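Local coordinates for protein membrane-bound lytic murein transglycosylase A (Burkholderia pseudomallei, PDB 6QK4) that probably cleaves the beta-1,4 glycosidic linkage between N-acetylmuramic acid and N-acetylglucosamine in peptidoglycan, leaving a 1,6-anhydro bond on the muramic acid residue, at residues Gln32-Gln37 against Arg340-Phe345; Thr104-Pro109 against Ala305-Thr310; Leu144-Ala149 against Leu232-Pro237; Ala297-Leu302 against Ala318-Gly323. All blocks are in the same frame, centred on the assembly; numbering follows the deposited sequence.

Contact 1 (Gln32-Gln37 against Arg340-Phe345); sequences QVPGWQ and RMWLLF
Val33 opens a type II beta turn that runs to Trp36 and faces Trp342 of strand 336-346, the CA atoms of Val33 and Trp342 being 7.8 Å apart. The strand, part of the 3D domain with its double-psi beta-barrel relatives, pairs antiparallel with strands 87-92 and 285-291; no hydrogen bond crosses directly to the turn, and side chains and one water make the contact. Trp36 N closes the turn on Val33 O (3.2 Å), and its third position is Gly35, with phi 111°. A CH-pi contact follows from Val33 CG2 lying 4.2 Å from the centroid of the Trp342 five-membered ring and 17° off its normal. The chi1 of 178° sets CG1 of Val33 anti to the backbone N and CG2 beside it, and both methyls come up to the indole, CG1 4.2 Å above its plane. Pro34 reaches the six-membered ring instead, its CD 3.4 Å from Trp342 CZ2, in an oblique approach. Val33 also rests on Phe287 and Pro89 of the flanking strands. The indole nitrogen is satisfied by an in-plane water: Trp342 NE1 donates to its oxygen over 2.8 Å, and the water gives a weak bond to Gln32 O.

Contact 2 (Thr104-Pro109 against Ala305-Thr310); sequences TGYYEP and AQDVGT
Tyr106 and Asp307 meet only at their ends, where the phenol of one and the carboxylate of the other pass obliquely with their planes 46° apart. The hydroxyl is the donor, and Tyr106 OH lies 2.8 Å from Asp307 OD2. It meets the anti lone pair of OD2, the one directed away from the other carboxylate oxygen, and so comes in on the aspartate's CB side; Tyr106 OH is accordingly 3.2 Å from Asp307 CB. The tyrosine reaches across with CG lodged between its backbone N and carbonyl carbon (chi1 68°). The second carboxylate oxygen faces its own chain: Val308 N makes a weak bond to Asp307 OD1 at 3.0 Å, and Ala262 N also donates to OD1. With bonds at both oxygens, the rotation of the carboxylate should be well defined. The segments belong to different sequence families, yet strand 101-114 pairs with strand 317-324 of the 3D domain, of the double-psi barrel clan; the bond lies on that framework. That pairing is parallel; strand 317-324 is antiparallel to strand 272-274, which in turn runs parallel to strand 298-307. The Tyr106-Asp307 bond spans the two middle strands, with Tyr106 packing on Phe321 and both partners touching Ala274.

Contact 3 (Leu144-Ala149 against Leu232-Pro237); sequences LMRSGA and LLDTNP
Arg146 and Asp234 form a salt bridge between two helix ends, a single hydrogen bond carrying the pair: Arg146 NH1 donates to Asp234 OD2 at 2.9 Å with an N-H...O angle of 148°. The oxygen is met on its syn side but 33° out of the carboxylate plane, and the two flat groups stand 68° apart. This is not the flat, two-pronged arrangement, since Arg146 NH2 stays 3.5 Å from Asp234 OD2 and no second bond is made. The chain of Arg146, extended from CG to NE, carries its guanidinium from helix 141-147 toward Asp234. In the next shell, Arg146 NH1 also bonds to Ala142 O, one turn back on its own helix. At the helix termini, Ala149 N bonds to Ser147 OG (3.1 Å) in an ST turn, and Gly148, with positive phi, leads the chain out of helix 141-147. On the other side Thr235 OG1 donates to Leu232 O (2.6 Å), an acceptor shared with Thr235 N. Asn236 O accepts from Arg141 NE. The whole is an interhelical surface salt bridge, linking the C-terminal ends of helices 141-147 and 229-234 within the MltA-specific insert range.

Contact 4 (Ala297-Leu302 against Ala318-Gly323); sequences APLNRL and ADYFWG
Leu299 and Arg301, two residues apart on strand 298-302, both point toward Tyr320, whereas the buried Asn300 between them turns to strand 285-291. The strand segments cross at 89° with axes 11.0 Å apart, too far for backbone pairing, so side chains make the whole contact. The near-perpendicular crossing is consistent with opposed walls of a small beta-barrel, as in the double-psi clan of the 3D domain.

The apolar part centres on Leu299. Its CD2 methyl lies 4.2 Å from Tyr320 CZ and 4.3 Å from Trp322 CH2, approaching both rings obliquely and bridging them. The rings also pack on each other: Tyr320 CE2 sits 3.6 Å above the Trp322 ring plane, over its centre. Tyr320 is extended toward the opposing strand, CG anti to the backbone N (chi1 -173°), which brings its phenol end up to both Leu299 and Arg301.

The polar group is approached by aliphatic carbon. Arg301 CG comes to 3.3 Å from Tyr320 OH at the ring edge, near its plane, and the two side chains cross at about a right angle. No hydrogen bond joins them, as the Tyr320 hydroxyl pairs with Glu270 OE1. Glu270 thus holds the hydroxyl through its carboxylate and meets Arg301 NE only weakly, through its backbone oxygen.

Around this core, strand 285-291 pairs antiparallel with strand 298-307, and its Leu288 touches Tyr320. Strand 317-324 lies between strands 101-114 and 272-274, and helix 326-334 covers Trp322 through Ala328, Gln331 and Ala332.

How the contacts relate
Contacts 1 and 4 are buried and chiefly apolar, built on tryptophan, tyrosine and aliphatic groups; contacts 2 and 3 lie at the surface and each rests on one polar bond. Contacts 1 and 4 touch directly, Leu344 CD2 lying 4.0 Å from Leu302 CD1. Contacts 2 and 4 share strand 298-307 and use the neighbouring strands 101-114 and 317-324, where Thr104 O to Tyr320 N is a probable hydrogen bond of 2.7 Å. Contact 3 stands apart, its centre about 49 Å from that of contact 1 and about 30 Å from that of contact 2. It joins helices, whereas contacts 2 and 4 join strands and contact 1 sets a turn against one.

Contact 1 (Gln32-Gln37 against Arg340-Phe345)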
loop_
_atom_site.group_PDB
_atom_site.type_symbol
_atom_site.label_atom_id
_atom_site.label_comp_id
_atom_site.label_asym_id
_atom_site.label_seq_id
_atom_site.Cartn_x
_atom_site.Cartn_y
_atom_site.Cartn_z
ATOM N N GLN A 32 6.288 27.369 9.033
ATOM C CA GLN A 32 5.070 27.472 8.247
ATOM C C GLN A 32 4.540 26.131 7.766
ATOM O O GLN A 32 3.464 26.112 7.139
ATOM C CB GLN A 32 5.263 28.372 7.034
ATOM C CG GLN A 32 5.543 29.815 7.507
ATOM C CD GLN A 32 5.960 30.656 6.412
ATOM O OE1 GLN A 32 7.110 30.608 5.986
ATOM N NE2 GLN A 32 5.023 31.482 5.908
ATOM N N VAL A 33 5.198 25.022 8.120
ATOM C CA VAL A 33 4.585 23.716 7.778
ATOM C C VAL A 33 3.653 23.312 8.914
ATOM O O VAL A 33 4.106 22.918 9.998
ATOM C CB VAL A 33 5.683 22.677 7.507
ATOM C CG1 VAL A 33 5.087 21.226 7.175
ATOM C CG2 VAL A 33 6.605 23.165 6.413
ATOM N N PRO A 34 2.337 23.416 8.718
ATOM C CA PRO A 34 1.403 23.080 9.776
ATOM C C PRO A 34 1.355 21.565 9.824
ATOM O O PRO A 34 1.186 20.862 8.810
ATOM C CB PRO A 34 0.084 23.703 9.305
ATOM C CG PRO A 34 0.205 23.723 7.818
ATOM C CD PRO A 34 1.668 23.782 7.460
ATOM N N GLY A 35 1.641 21.074 10.955
ATOM C CA GLY A 35 1.669 19.664 11.162
ATOM C C GLY A 35 3.058 19.146 11.394
ATOM O O GLY A 35 3.189 18.063 11.946
ATOM N N TRP A 36 4.097 19.935 11.115
ATOM C CA TRP A 36 5.465 19.400 11.259
ATOM C C TRP A 36 5.688 18.867 12.676
ATOM O O TRP A 36 6.277 17.801 12.862
ATOM C CB TRP A 36 6.481 20.489 10.898
ATOM C CG TRP A 36 7.922 20.209 11.129
ATOM C CD1 TRP A 36 8.812 20.926 11.899
ATOM C CD2 TRP A 36 8.669 19.162 10.512
ATOM N NE1 TRP A 36 10.075 20.382 11.770
ATOM C CE2 TRP A 36 9.993 19.265 10.956
ATOM C CE3 TRP A 36 8.313 18.097 9.670
ATOM C CZ2 TRP A 36 11.013 18.364 10.574
ATOM C CZ3 TRP A 36 9.370 17.207 9.231
ATOM C CH2 TRP A 36 10.681 17.345 9.686
ATOM N N GLN A 37 5.267 19.613 13.706
ATOM C CA GLN A 37 5.506 19.123 15.067
ATOM C C GLN A 37 4.598 17.977 15.469
ATOM O O GLN A 37 4.879 17.308 16.485
ATOM C CB GLN A 37 5.324 20.283 16.061
ATOM C CG GLN A 37 6.216 21.428 15.697
ATOM C CD GLN A 37 7.679 21.169 16.005
ATOM O OE1 GLN A 37 8.050 20.177 16.603
ATOM N NE2 GLN A 37 8.531 22.109 15.607
ATOM N N ARG A 340 -2.629 17.791 1.728
ATOM C CA ARG A 340 -1.701 18.887 1.379
ATOM C C ARG A 340 -0.253 18.375 1.409
ATOM O O ARG A 340 0.121 17.510 2.229
ATOM C CB ARG A 340 -1.818 20.043 2.368
ATOM C CG ARG A 340 -3.159 20.747 2.305
ATOM C CD ARG A 340 -3.339 21.488 0.975
ATOM N NE ARG A 340 -4.675 22.135 0.911
ATOM C CZ ARG A 340 -4.996 23.345 1.424
ATOM N NH1 ARG A 340 -4.095 24.073 2.114
ATOM N NH2 ARG A 340 -6.284 23.767 1.297
ATOM N N MET A 341 0.586 18.942 0.555
ATOM C CA MET A 341 1.980 18.486 0.434
ATOM C C MET A 341 2.957 19.645 0.463
ATOM O O MET A 341 2.671 20.720 -0.078
ATOM C CB MET A 341 2.237 17.731 -0.902
ATOM C CG MET A 341 1.599 16.409 -0.870
ATOM S SD MET A 341 1.971 15.729 -2.564
ATOM C CE MET A 341 1.251 14.114 -2.328
ATOM N N TRP A 342 4.119 19.394 1.075
ATOM C CA TRP A 342 5.334 20.179 0.883
ATOM C C TRP A 342 6.434 19.250 0.397
ATOM O O TRP A 342 6.672 18.197 1.013
ATOM C CB TRP A 342 5.798 20.823 2.208
ATOM C CG TRP A 342 4.780 21.825 2.747
ATOM C CD1 TRP A 342 4.906 23.188 2.717
ATOM C CD2 TRP A 342 3.470 21.552 3.335
ATOM N NE1 TRP A 342 3.748 23.787 3.272
ATOM C CE2 TRP A 342 2.859 22.799 3.600
ATOM C CE3 TRP A 342 2.745 20.366 3.594
ATOM C CZ2 TRP A 342 1.587 22.912 4.220
ATOM C CZ3 TRP A 342 1.424 20.480 4.160
ATOM C CH2 TRP A 342 0.887 21.759 4.472
ATOM N N LEU A 343 7.133 19.642 -0.678
ATOM C CA LEU A 343 8.284 18.875 -1.156
ATOM C C LEU A 343 9.549 19.410 -0.498
ATOM O O LEU A 343 9.730 20.630 -0.386
ATOM C CB LEU A 343 8.403 19.002 -2.673
ATOM C CG LEU A 343 7.205 18.632 -3.542
ATOM C CD1 LEU A 343 7.644 18.365 -4.989
ATOM C CD2 LEU A 343 6.501 17.408 -3.090
ATOM N N LEU A 344 10.397 18.523 -0.025
ATOM C CA LEU A 344 11.672 18.947 0.540
ATOM C C LEU A 344 12.758 18.865 -0.535
ATOM O O LEU A 344 12.830 17.884 -1.265
ATOM C CB LEU A 344 12.101 18.046 1.694
ATOM C CG LEU A 344 11.375 18.197 3.048
ATOM C CD1 LEU A 344 9.952 17.920 2.949
ATOM C CD2 LEU A 344 12.002 17.269 4.000
ATOM N N PHE A 345 13.643 19.873 -0.568
ATOM C CA PHE A 345 14.797 19.804 -1.475
ATOM C C PHE A 345 16.038 20.031 -0.638
ATOM O O PHE A 345 16.022 20.903 0.229
ATOM C CB PHE A 345 14.709 20.861 -2.577
ATOM C CG PHE A 345 13.669 20.526 -3.588
ATOM C CD1 PHE A 345 13.962 19.657 -4.632
ATOM C CD2 PHE A 345 12.370 21.021 -3.454
ATOM C CE1 PHE A 345 12.978 19.278 -5.551
ATOM C CE2 PHE A 345 11.382 20.667 -4.341
ATOM C CZ PHE A 345 11.659 19.783 -5.402
HETATM O O HOH W 1 2.886 26.413 3.846
#

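Contact 2 (Thr104-Pro109 against Ala305-Thr310)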
loop_
_atom_site.group_PDB
_atom_site.type_symbol
_atom_site.label_atom_id
_atom_site.label_comp_id
_atom_site.label_asym_id
_atom_site.label_seq_id
_atom_site.Cartn_x
_atom_site.Cartn_y
_atom_site.Cartn_z
ATOM N N THR A 104 -4.841 8.399 -1.404
ATOM C CA THR A 104 -5.412 7.070 -1.266
ATOM C C THR A 104 -4.393 6.169 -0.551
ATOM O O THR A 104 -3.330 6.630 -0.147
ATOM C CB THR A 104 -5.832 6.517 -2.642
ATOM O OG1 THR A 104 -4.762 6.639 -3.581
ATOM C CG2 THR A 104 -7.036 7.312 -3.190
ATOM N N GLY A 105 -4.684 4.869 -0.414
ATOM C CA GLY A 105 -3.764 3.994 0.309
ATOM C C GLY A 105 -3.570 2.640 -0.347
ATOM O O GLY A 105 -4.402 2.190 -1.131
ATOM N N TYR A 106 -2.398 2.035 -0.090
ATOM C CA TYR A 106 -2.157 0.666 -0.571
ATOM C C TYR A 106 -1.373 -0.098 0.480
ATOM O O TYR A 106 -0.939 0.457 1.511
ATOM C CB TYR A 106 -1.432 0.647 -1.914
ATOM C CG TYR A 106 0.009 1.118 -2.019
ATOM C CD1 TYR A 106 0.386 2.448 -1.734
ATOM C CD2 TYR A 106 1.005 0.233 -2.493
ATOM C CE1 TYR A 106 1.721 2.831 -1.933
ATOM C CE2 TYR A 106 2.295 0.625 -2.725
ATOM C CZ TYR A 106 2.645 1.934 -2.403
ATOM O OH TYR A 106 3.950 2.302 -2.652
ATOM N N TYR A 107 -1.259 -1.410 0.257
ATOM C CA TYR A 107 -0.629 -2.301 1.228
ATOM C C TYR A 107 -0.068 -3.489 0.479
ATOM O O TYR A 107 -0.297 -3.653 -0.738
ATOM C CB TYR A 107 -1.633 -2.775 2.308
ATOM C CG TYR A 107 -2.576 -3.859 1.837
ATOM C CD1 TYR A 107 -3.538 -3.600 0.887
ATOM C CD2 TYR A 107 -2.525 -5.128 2.408
ATOM C CE1 TYR A 107 -4.457 -4.595 0.504
ATOM C CE2 TYR A 107 -3.426 -6.129 2.033
ATOM C CZ TYR A 107 -4.372 -5.847 1.082
ATOM O OH TYR A 107 -5.275 -6.819 0.742
ATOM N N GLU A 108 0.682 -4.307 1.210
ATOM C CA GLU A 108 1.158 -5.568 0.638
ATOM C C GLU A 108 0.509 -6.731 1.364
ATOM O O GLU A 108 0.696 -6.877 2.575
ATOM C CB GLU A 108 2.661 -5.628 0.767
ATOM C CG GLU A 108 3.189 -6.996 0.343
ATOM C CD GLU A 108 3.486 -7.067 -1.132
ATOM O OE1 GLU A 108 2.795 -6.358 -1.915
ATOM O OE2 GLU A 108 4.416 -7.840 -1.500
ATOM N N PRO A 109 -0.315 -7.564 0.701
ATOM C CA PRO A 109 -0.911 -8.701 1.406
ATOM C C PRO A 109 0.172 -9.621 1.948
ATOM O O PRO A 109 1.211 -9.817 1.317
ATOM C CB PRO A 109 -1.727 -9.408 0.309
ATOM C CG PRO A 109 -2.053 -8.374 -0.714
ATOM C CD PRO A 109 -0.785 -7.440 -0.695
ATOM N N ALA A 305 8.890 9.812 -1.589
ATOM C CA ALA A 305 8.342 9.329 -2.866
ATOM C C ALA A 305 9.206 8.196 -3.402
ATOM O O ALA A 305 10.306 8.424 -3.913
ATOM C CB ALA A 305 8.276 10.505 -3.851
ATOM N N GLN A 306 8.741 6.944 -3.225
ATOM C CA GLN A 306 9.580 5.792 -3.479
ATOM C C GLN A 306 8.844 4.800 -4.331
ATOM O O GLN A 306 9.344 3.673 -4.492
ATOM C CB GLN A 306 10.067 5.128 -2.173
ATOM C CG GLN A 306 10.925 6.166 -1.316
ATOM C CD GLN A 306 11.487 5.576 -0.021
ATOM O OE1 GLN A 306 10.805 4.811 0.695
ATOM N NE2 GLN A 306 12.661 6.063 0.368
ATOM N N ASP A 307 7.708 5.192 -4.913
ATOM C CA ASP A 307 6.974 4.218 -5.729
ATOM C C ASP A 307 6.131 4.997 -6.719
ATOM O O ASP A 307 5.987 6.209 -6.616
ATOM C CB ASP A 307 6.115 3.275 -4.830
ATOM C CG ASP A 307 5.856 1.864 -5.489
ATOM O OD1 ASP A 307 6.330 1.602 -6.627
ATOM O OD2 ASP A 307 5.137 1.047 -4.830
ATOM N N VAL A 308 5.562 4.282 -7.703
ATOM C CA VAL A 308 4.607 4.858 -8.639
ATOM C C VAL A 308 3.453 3.872 -8.761
ATOM O O VAL A 308 3.541 2.732 -8.290
ATOM C CB VAL A 308 5.252 5.113 -10.035
ATOM C CG1 VAL A 308 6.537 5.968 -9.927
ATOM C CG2 VAL A 308 5.528 3.813 -10.733
ATOM N N GLY A 309 2.371 4.296 -9.416
ATOM C CA GLY A 309 1.248 3.397 -9.624
ATOM C C GLY A 309 0.399 3.802 -10.804
ATOM O O GLY A 309 0.290 4.983 -11.136
ATOM N N THR A 310 -0.250 2.797 -11.432
ATOM C CA THR A 310 -0.969 3.133 -12.651
ATOM C C THR A 310 -2.172 4.037 -12.379
ATOM O O THR A 310 -2.532 4.841 -13.244
ATOM C CB THR A 310 -1.395 1.842 -13.358
ATOM O OG1 THR A 310 -2.225 1.120 -12.460
ATOM C CG2 THR A 310 -0.222 0.991 -13.628
#

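Contact 3 (Leu144-Ala149 against Leu232-Pro237)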
loop_
_atom_site.group_PDB
_atom_site.type_symbol
_atom_site.label_atom_id
_atom_site.label_comp_id
_atom_site.label_asym_id
_atom_site.label_seq_id
_atom_site.Cartn_x
_atom_site.Cartn_y
_atom_site.Cartn_z
ATOM N N LEU A 144 -15.183 -23.111 -12.560
ATOM C CA LEU A 144 -13.755 -23.346 -12.685
ATOM C C LEU A 144 -13.252 -24.261 -11.569
ATOM O O LEU A 144 -12.530 -25.240 -11.825
ATOM C CB LEU A 144 -13.031 -21.993 -12.659
ATOM C CG LEU A 144 -11.577 -21.942 -13.019
ATOM C CD1 LEU A 144 -11.380 -22.463 -14.404
ATOM C CD2 LEU A 144 -11.197 -20.466 -12.930
ATOM N N MET A 145 -13.639 -23.960 -10.318
ATOM C CA MET A 145 -13.213 -24.773 -9.188
ATOM C C MET A 145 -13.804 -26.175 -9.221
ATOM O O MET A 145 -13.233 -27.070 -8.596
ATOM C CB MET A 145 -13.569 -24.106 -7.853
ATOM C CG MET A 145 -12.824 -22.756 -7.562
ATOM S SD MET A 145 -11.146 -23.128 -7.064
ATOM C CE MET A 145 -11.413 -24.346 -5.771
ATOM N N ARG A 146 -14.920 -26.391 -9.941
ATOM C CA ARG A 146 -15.581 -27.680 -9.944
ATOM C C ARG A 146 -15.249 -28.520 -11.158
ATOM O O ARG A 146 -15.467 -29.737 -11.129
ATOM C CB ARG A 146 -17.107 -27.482 -9.857
ATOM C CG ARG A 146 -17.532 -26.901 -8.499
ATOM C CD ARG A 146 -19.000 -26.561 -8.351
ATOM N NE ARG A 146 -19.403 -26.454 -6.944
ATOM C CZ ARG A 146 -19.158 -25.374 -6.181
ATOM N NH1 ARG A 146 -18.557 -24.278 -6.690
ATOM N NH2 ARG A 146 -19.573 -25.384 -4.915
ATOM N N SER A 147 -14.753 -27.905 -12.221
ATOM C CA SER A 147 -14.472 -28.637 -13.469
ATOM C C SER A 147 -13.327 -29.656 -13.342
ATOM O O SER A 147 -13.268 -30.611 -14.131
ATOM C CB SER A 147 -14.150 -27.627 -14.583
ATOM O OG SER A 147 -12.898 -27.004 -14.344
ATOM N N GLY A 148 -12.414 -29.483 -12.380
ATOM C CA GLY A 148 -11.165 -30.216 -12.340
ATOM C C GLY A 148 -10.007 -29.578 -13.106
ATOM O O GLY A 148 -8.850 -30.015 -12.954
ATOM N N ALA A 149 -10.291 -28.575 -13.935
ATOM C CA ALA A 149 -9.267 -27.888 -14.700
ATOM C C ALA A 149 -8.172 -27.284 -13.824
ATOM O O ALA A 149 -7.053 -27.082 -14.315
ATOM C CB ALA A 149 -9.931 -26.810 -15.553
ATOM N N LEU A 232 -20.343 -18.113 -0.320
ATOM C CA LEU A 232 -20.138 -16.668 -0.408
ATOM C C LEU A 232 -19.065 -16.339 -1.430
ATOM O O LEU A 232 -19.232 -15.441 -2.273
ATOM C CB LEU A 232 -19.757 -16.102 0.962
ATOM C CG LEU A 232 -19.352 -14.606 1.060
ATOM C CD1 LEU A 232 -20.457 -13.632 0.587
ATOM C CD2 LEU A 232 -18.865 -14.287 2.501
ATOM N N LEU A 233 -17.948 -17.067 -1.391
ATOM C CA LEU A 233 -16.880 -16.731 -2.316
ATOM C C LEU A 233 -17.321 -16.956 -3.762
ATOM O O LEU A 233 -16.947 -16.171 -4.657
ATOM C CB LEU A 233 -15.623 -17.521 -1.966
ATOM C CG LEU A 233 -15.109 -17.388 -0.531
ATOM C CD1 LEU A 233 -13.764 -18.010 -0.381
ATOM C CD2 LEU A 233 -14.977 -15.932 -0.154
ATOM N N ASP A 234 -18.184 -17.969 -3.987
ATOM C CA ASP A 234 -18.694 -18.269 -5.316
ATOM C C ASP A 234 -19.610 -17.175 -5.858
ATOM O O ASP A 234 -19.857 -17.141 -7.065
ATOM C CB ASP A 234 -19.452 -19.582 -5.300
ATOM C CG ASP A 234 -18.553 -20.774 -5.362
ATOM O OD1 ASP A 234 -17.321 -20.598 -5.542
ATOM O OD2 ASP A 234 -19.073 -21.889 -5.207
ATOM N N THR A 235 -20.086 -16.259 -5.018
ATOM C CA THR A 235 -20.859 -15.154 -5.567
ATOM C C THR A 235 -20.005 -14.175 -6.365
ATOM O O THR A 235 -20.571 -13.267 -6.973
ATOM C CB THR A 235 -21.598 -14.397 -4.462
ATOM O OG1 THR A 235 -20.653 -13.688 -3.662
ATOM C CG2 THR A 235 -22.401 -15.333 -3.594
ATOM N N ASN A 236 -18.658 -14.296 -6.346
ATOM C CA ASN A 236 -17.773 -13.498 -7.180
ATOM C C ASN A 236 -17.290 -14.332 -8.353
ATOM O O ASN A 236 -16.379 -15.156 -8.183
ATOM C CB ASN A 236 -16.566 -12.975 -6.372
ATOM C CG ASN A 236 -15.530 -12.299 -7.258
ATOM O OD1 ASN A 236 -15.880 -11.773 -8.311
ATOM N ND2 ASN A 236 -14.235 -12.314 -6.855
ATOM N N PRO A 237 -17.801 -14.123 -9.563
ATOM C CA PRO A 237 -17.385 -14.986 -10.680
ATOM C C PRO A 237 -15.938 -14.793 -11.088
ATOM O O PRO A 237 -15.352 -15.704 -11.698
ATOM C CB PRO A 237 -18.354 -14.612 -11.816
ATOM C CG PRO A 237 -18.893 -13.289 -11.458
ATOM C CD PRO A 237 -18.840 -13.146 -9.943
#

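Contact 4 (Ala297-Leu302 against Ala318-Gly323)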
loop_
_atom_site.group_PDB
_atom_site.type_symbol
_atom_site.label_atom_id
_atom_site.label_comp_id
_atom_site.label_asym_id
_atom_site.label_seq_id
_atom_site.Cartn_x
_atom_site.Cartn_y
_atom_site.Cartn_z
ATOM N N ALA A 297 -9.108 11.279 12.030
ATOM C CA ALA A 297 -8.241 12.176 12.781
ATOM C C ALA A 297 -7.090 12.707 11.897
ATOM O O ALA A 297 -6.718 12.071 10.899
ATOM C CB ALA A 297 -7.645 11.430 13.968
ATOM N N PRO A 298 -6.496 13.848 12.238
ATOM C CA PRO A 298 -5.351 14.329 11.451
ATOM C C PRO A 298 -4.208 13.336 11.378
ATOM O O PRO A 298 -3.848 12.694 12.376
ATOM C CB PRO A 298 -4.881 15.582 12.174
ATOM C CG PRO A 298 -6.182 16.056 12.902
ATOM C CD PRO A 298 -6.949 14.836 13.243
ATOM N N LEU A 299 -3.580 13.302 10.192
ATOM C CA LEU A 299 -2.436 12.434 9.896
ATOM C C LEU A 299 -1.398 13.328 9.219
ATOM O O LEU A 299 -1.600 13.778 8.086
ATOM C CB LEU A 299 -2.856 11.262 8.997
ATOM C CG LEU A 299 -1.684 10.341 8.574
ATOM C CD1 LEU A 299 -1.024 9.770 9.790
ATOM C CD2 LEU A 299 -2.427 9.207 7.818
ATOM N N ASN A 300 -0.360 13.699 9.968
ATOM C CA ASN A 300 0.700 14.562 9.469
ATOM C C ASN A 300 1.994 13.766 9.434
ATOM O O ASN A 300 2.456 13.299 10.478
ATOM C CB ASN A 300 0.865 15.773 10.403
ATOM C CG ASN A 300 -0.280 16.781 10.228
ATOM O OD1 ASN A 300 -0.270 17.586 9.297
ATOM N ND2 ASN A 300 -1.237 16.756 11.146
ATOM N N ARG A 301 2.563 13.545 8.238
ATOM C CA ARG A 301 3.578 12.481 8.157
ATOM C C ARG A 301 4.644 12.889 7.142
ATOM O O ARG A 301 4.287 13.238 6.003
ATOM C CB ARG A 301 2.993 11.130 7.630
ATOM C CG ARG A 301 2.688 9.975 8.613
ATOM C CD ARG A 301 3.910 9.375 9.064
ATOM N NE ARG A 301 3.887 8.116 9.792
ATOM C CZ ARG A 301 4.003 7.990 11.109
ATOM N NH1 ARG A 301 3.941 9.061 11.905
ATOM N NH2 ARG A 301 4.119 6.780 11.636
ATOM N N LEU A 302 5.920 12.836 7.533
ATOM C CA LEU A 302 7.023 12.951 6.580
ATOM C C LEU A 302 7.194 11.600 5.911
ATOM O O LEU A 302 7.406 10.590 6.585
ATOM C CB LEU A 302 8.316 13.360 7.282
ATOM C CG LEU A 302 9.536 13.499 6.333
ATOM C CD1 LEU A 302 9.383 14.588 5.256
ATOM C CD2 LEU A 302 10.758 13.748 7.186
ATOM N N ALA A 318 -1.201 11.232 -3.910
ATOM C CA ALA A 318 -0.304 10.223 -3.366
ATOM C C ALA A 318 -1.078 8.943 -3.053
ATOM O O ALA A 318 -2.264 8.992 -2.650
ATOM C CB ALA A 318 0.396 10.767 -2.119
ATOM N N ASP A 319 -0.370 7.800 -3.162
ATOM C CA ASP A 319 -0.833 6.537 -2.568
ATOM C C ASP A 319 0.017 6.258 -1.317
ATOM O O ASP A 319 1.238 6.093 -1.418
ATOM C CB ASP A 319 -0.682 5.382 -3.573
ATOM C CG ASP A 319 -1.902 4.472 -3.648
ATOM O OD1 ASP A 319 -2.946 4.674 -3.007
ATOM O OD2 ASP A 319 -1.827 3.455 -4.385
ATOM N N TYR A 320 -0.611 6.238 -0.146
ATOM C CA TYR A 320 0.114 6.078 1.124
ATOM C C TYR A 320 0.335 4.587 1.415
ATOM O O TYR A 320 -0.645 3.824 1.482
ATOM C CB TYR A 320 -0.755 6.723 2.210
ATOM C CG TYR A 320 -0.195 6.852 3.587
ATOM C CD1 TYR A 320 0.726 7.854 3.880
ATOM C CD2 TYR A 320 -0.579 6.022 4.583
ATOM C CE1 TYR A 320 1.233 7.987 5.171
ATOM C CE2 TYR A 320 -0.132 6.166 5.894
ATOM C CZ TYR A 320 0.789 7.147 6.174
ATOM O OH TYR A 320 1.266 7.268 7.458
ATOM N N PHE A 321 1.595 4.173 1.594
ATOM C CA PHE A 321 1.866 2.754 1.848
ATOM C C PHE A 321 1.630 2.454 3.314
ATOM O O PHE A 321 2.410 2.876 4.170
ATOM C CB PHE A 321 3.290 2.379 1.424
ATOM C CG PHE A 321 3.616 0.952 1.676
ATOM C CD1 PHE A 321 2.911 -0.049 1.032
ATOM C CD2 PHE A 321 4.629 0.603 2.552
ATOM C CE1 PHE A 321 3.229 -1.393 1.264
ATOM C CE2 PHE A 321 4.962 -0.703 2.791
ATOM C CZ PHE A 321 4.278 -1.732 2.106
ATOM N N TRP A 322 0.544 1.716 3.606
ATOM C CA TRP A 322 0.202 1.371 4.986
ATOM C C TRP A 322 1.019 0.227 5.560
ATOM O O TRP A 322 1.103 0.132 6.792
ATOM C CB TRP A 322 -1.310 1.052 5.082
ATOM C CG TRP A 322 -2.126 2.260 5.182
ATOM C CD1 TRP A 322 -2.794 2.895 4.163
ATOM C CD2 TRP A 322 -2.333 3.054 6.353
ATOM N NE1 TRP A 322 -3.434 3.983 4.636
ATOM C CE2 TRP A 322 -3.167 4.126 5.975
ATOM C CE3 TRP A 322 -1.901 2.961 7.679
ATOM C CZ2 TRP A 322 -3.602 5.099 6.882
ATOM C CZ3 TRP A 322 -2.321 3.940 8.575
ATOM C CH2 TRP A 322 -3.179 4.982 8.170
ATOM N N GLY A 323 1.716 -0.595 4.737
ATOM C CA GLY A 323 2.462 -1.661 5.352
ATOM C C GLY A 323 1.976 -3.037 4.887
ATOM O O GLY A 323 1.333 -3.150 3.831
#